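Local coordinates for peptidase S9 prolyl oligopeptidase catalytic domain-containing protein (Pyrococcus horikoshii, PDB 4HXF), which forms a self-compartmentalizing hexamer and probably acts as a serine peptidase of the prolyl oligopeptidase family, an acylaminoacyl peptidase, at residues L312-E317 with Y326-E331. Numbering follows the deposited sequence.
Sequences LIYLKE and YLWDGE
Tyr314 and Tyr326 face each other as a hydrogen-bonded pair in the antiparallel hairpin formed by strands 312-317 and 324-328, the two middle strands of a four-stranded blade of the beta-propeller. Two backbone bonds close this pair: Tyr326 N gives to Tyr314 O at 2.8 Å, and Tyr314 N gives to Tyr326 O. Two residues further along, past the non-hydrogen-bonded pair Ile313-Leu327, Trp328 N gives to Leu312 O at 3.0 Å.

The tight part lies on the face carrying the two tyrosines. With chi1 at 54°, CG of Tyr314 sits between its own backbone N and carbonyl carbon, and the ring lies across the neighbouring strand. Tyr326 CB rests over one face of that ring, 3.6 Å from Tyr314 CE2, while Trp328 CB meets its edge in plane, 3.7 Å from Tyr314 CE1. The two tyrosine rings are almost parallel, 10° apart, but slid so far that they barely overlap, so the face of Tyr314 is met by Tyr326 CB in a CH-pi contact rather than by the other ring. Beyond the ring, Tyr314 OH hydrogen-bonds with Glu332 OE1 on the blade's last strand, 332-334. On the other face, Ile313 CG2 touches Leu327 CD1, and Ile313 packs on Pro20 and Thr22 of strand 16-23.

Toward the far end of Tyr326 the contact becomes wetter. Lys316 bends at chi2 and chi3 and lays CE over the Tyr326 ring, with NZ off-centre in a cation-pi contact 4.4 Å from the ring centroid; the ammonium also forms a salt bridge with Glu332. Between Lys316 and Tyr326 the polar links run through water. One molecule links Lys316 O to Tyr326 OH, and a second accepts from Lys316 NZ at 2.8 Å and lies 2.8 Å from Tyr326 OH.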
loop_
_atom_site.group_PDB
_atom_site.type_symbol
_atom_site.label_atom_id
_atom_site.label_comp_id
_atom_site.label_asym_id
_atom_site.label_seq_id
_atom_site.Cartn_x
_atom_site.Cartn_y
_atom_site.Cartn_z
ATOM N N LEU A 312 43.458 -3.867 -27.071
ATOM C CA LEU A 312 43.794 -4.052 -25.634
ATOM C C LEU A 312 43.418 -2.738 -24.850
ATOM O O LEU A 312 43.939 -1.653 -25.133
ATOM C CB LEU A 312 45.267 -4.363 -25.386
ATOM C CG LEU A 312 45.818 -4.418 -23.928
ATOM C CD1 LEU A 312 45.060 -5.446 -23.066
ATOM C CD2 LEU A 312 47.303 -4.654 -24.027
ATOM N N ILE A 313 42.588 -2.954 -23.839
ATOM C CA ILE A 313 42.162 -1.827 -22.984
ATOM C C ILE A 313 42.381 -2.198 -21.532
ATOM O O ILE A 313 42.346 -3.403 -21.167
ATOM C CB ILE A 313 40.735 -1.448 -23.282
ATOM C CG1 ILE A 313 39.788 -2.611 -23.230
ATOM C CG2 ILE A 313 40.638 -0.751 -24.650
ATOM C CD1 ILE A 313 38.855 -2.732 -22.118
ATOM N N TYR A 314 42.576 -1.164 -20.722
ATOM C CA TYR A 314 42.798 -1.399 -19.303
ATOM C C TYR A 314 42.447 -0.196 -18.478
ATOM O O TYR A 314 42.470 0.936 -18.903
ATOM C CB TYR A 314 44.272 -1.822 -19.093
ATOM C CG TYR A 314 45.340 -0.924 -19.630
ATOM C CD1 TYR A 314 45.842 -1.128 -20.921
ATOM C CD2 TYR A 314 45.892 0.118 -18.867
ATOM C CE1 TYR A 314 46.822 -0.337 -21.437
ATOM C CE2 TYR A 314 46.919 0.936 -19.371
ATOM C CZ TYR A 314 47.416 0.654 -20.653
ATOM O OH TYR A 314 48.400 1.421 -21.156
ATOM N N LEU A 315 42.168 -0.489 -17.226
ATOM C CA LEU A 315 41.885 0.576 -16.233
ATOM C C LEU A 315 43.157 0.785 -15.402
ATOM O O LEU A 315 43.690 -0.190 -14.855
ATOM C CB LEU A 315 40.784 0.097 -15.289
ATOM C CG LEU A 315 39.339 0.032 -15.729
ATOM C CD1 LEU A 315 38.370 -0.549 -14.736
ATOM C CD2 LEU A 315 38.844 1.464 -16.157
ATOM N N LYS A 316 43.618 2.041 -15.294
ATOM C CA LYS A 316 44.831 2.389 -14.561
ATOM C C LYS A 316 44.409 3.372 -13.438
ATOM O O LYS A 316 43.726 4.394 -13.727
ATOM C CB LYS A 316 45.844 3.007 -15.461
ATOM C CG LYS A 316 47.134 3.464 -14.666
ATOM C CD LYS A 316 47.836 4.659 -15.243
ATOM C CE LYS A 316 48.289 4.479 -16.674
ATOM N NZ LYS A 316 49.127 5.635 -17.152
ATOM N N GLU A 317 44.729 3.017 -12.194
ATOM C CA GLU A 317 44.594 3.894 -11.060
ATOM C C GLU A 317 46.001 4.340 -10.630
ATOM O O GLU A 317 46.951 3.608 -10.826
ATOM C CB GLU A 317 43.888 3.109 -9.978
ATOM C CG GLU A 317 43.662 3.741 -8.682
ATOM C CD GLU A 317 42.623 3.020 -7.900
ATOM O OE1 GLU A 317 42.860 2.836 -6.725
ATOM O OE2 GLU A 317 41.545 2.630 -8.421
ATOM N N TYR A 326 42.190 3.241 -20.429
ATOM C CA TYR A 326 43.227 3.413 -21.430
ATOM C C TYR A 326 43.248 2.316 -22.511
ATOM O O TYR A 326 42.679 1.226 -22.385
ATOM C CB TYR A 326 44.604 3.304 -20.713
ATOM C CG TYR A 326 44.882 4.404 -19.727
ATOM C CD1 TYR A 326 44.214 4.433 -18.499
ATOM C CD2 TYR A 326 45.696 5.463 -20.043
ATOM C CE1 TYR A 326 44.409 5.474 -17.622
ATOM C CE2 TYR A 326 45.907 6.536 -19.166
ATOM C CZ TYR A 326 45.277 6.519 -17.950
ATOM O OH TYR A 326 45.448 7.577 -17.096
ATOM N N LEU A 327 43.784 2.687 -23.633
ATOM C CA LEU A 327 43.927 1.757 -24.784
ATOM C C LEU A 327 45.457 1.672 -25.103
ATOM O O LEU A 327 46.189 2.635 -24.971
ATOM C CB LEU A 327 43.112 2.286 -25.980
ATOM C CG LEU A 327 43.338 1.809 -27.433
ATOM C CD1 LEU A 327 42.784 0.438 -27.744
ATOM C CD2 LEU A 327 42.648 2.776 -28.389
ATOM N N TRP A 328 45.957 0.485 -25.489
ATOM C CA TRP A 328 47.361 0.351 -25.863
ATOM C C TRP A 328 47.377 -0.225 -27.256
ATOM O O TRP A 328 46.740 -1.263 -27.512
ATOM C CB TRP A 328 48.183 -0.542 -24.879
ATOM C CG TRP A 328 49.680 -0.556 -25.148
ATOM C CD1 TRP A 328 50.671 0.295 -24.650
ATOM C CD2 TRP A 328 50.372 -1.485 -26.000
ATOM N NE1 TRP A 328 51.910 -0.037 -25.126
ATOM C CE2 TRP A 328 51.789 -1.078 -26.004
ATOM C CE3 TRP A 328 49.975 -2.572 -26.755
ATOM C CZ2 TRP A 328 52.754 -1.779 -26.712
ATOM C CZ3 TRP A 328 50.964 -3.270 -27.477
ATOM C CH2 TRP A 328 52.321 -2.884 -27.439
ATOM N N ASP A 329 48.050 0.482 -28.146
ATOM C CA ASP A 329 48.159 0.118 -29.586
ATOM C C ASP A 329 49.610 0.213 -30.051
ATOM O O ASP A 329 49.856 0.608 -31.186
ATOM C CB ASP A 329 47.287 1.079 -30.451
ATOM C CG ASP A 329 47.745 2.561 -30.355
ATOM O OD1 ASP A 329 48.922 2.828 -29.991
ATOM O OD2 ASP A 329 46.928 3.461 -30.660
ATOM N N GLY A 330 50.565 -0.126 -29.174
ATOM C CA GLY A 330 51.944 0.291 -29.335
ATOM C C GLY A 330 52.392 1.431 -28.455
ATOM O O GLY A 330 53.558 1.501 -28.102
ATOM N N GLU A 331 51.461 2.347 -28.105
ATOM C CA GLU A 331 51.664 3.277 -27.007
ATOM C C GLU A 331 50.343 3.399 -26.262
ATOM O O GLU A 331 49.320 3.046 -26.812
ATOM C CB GLU A 331 52.017 4.640 -27.538
ATOM C CG GLU A 331 53.513 4.910 -27.566
ATOM C CD GLU A 331 53.863 5.895 -28.650
ATOM O OE1 GLU A 331 53.028 6.806 -28.896
ATOM O OE2 GLU A 331 54.944 5.730 -29.272
HETATM O O HOH W 1 44.559 -1.859 -28.918
HETATM O O HOH W 2 44.449 6.856 -14.571
HETATM O O HOH W 3 48.108 8.202 -16.728
#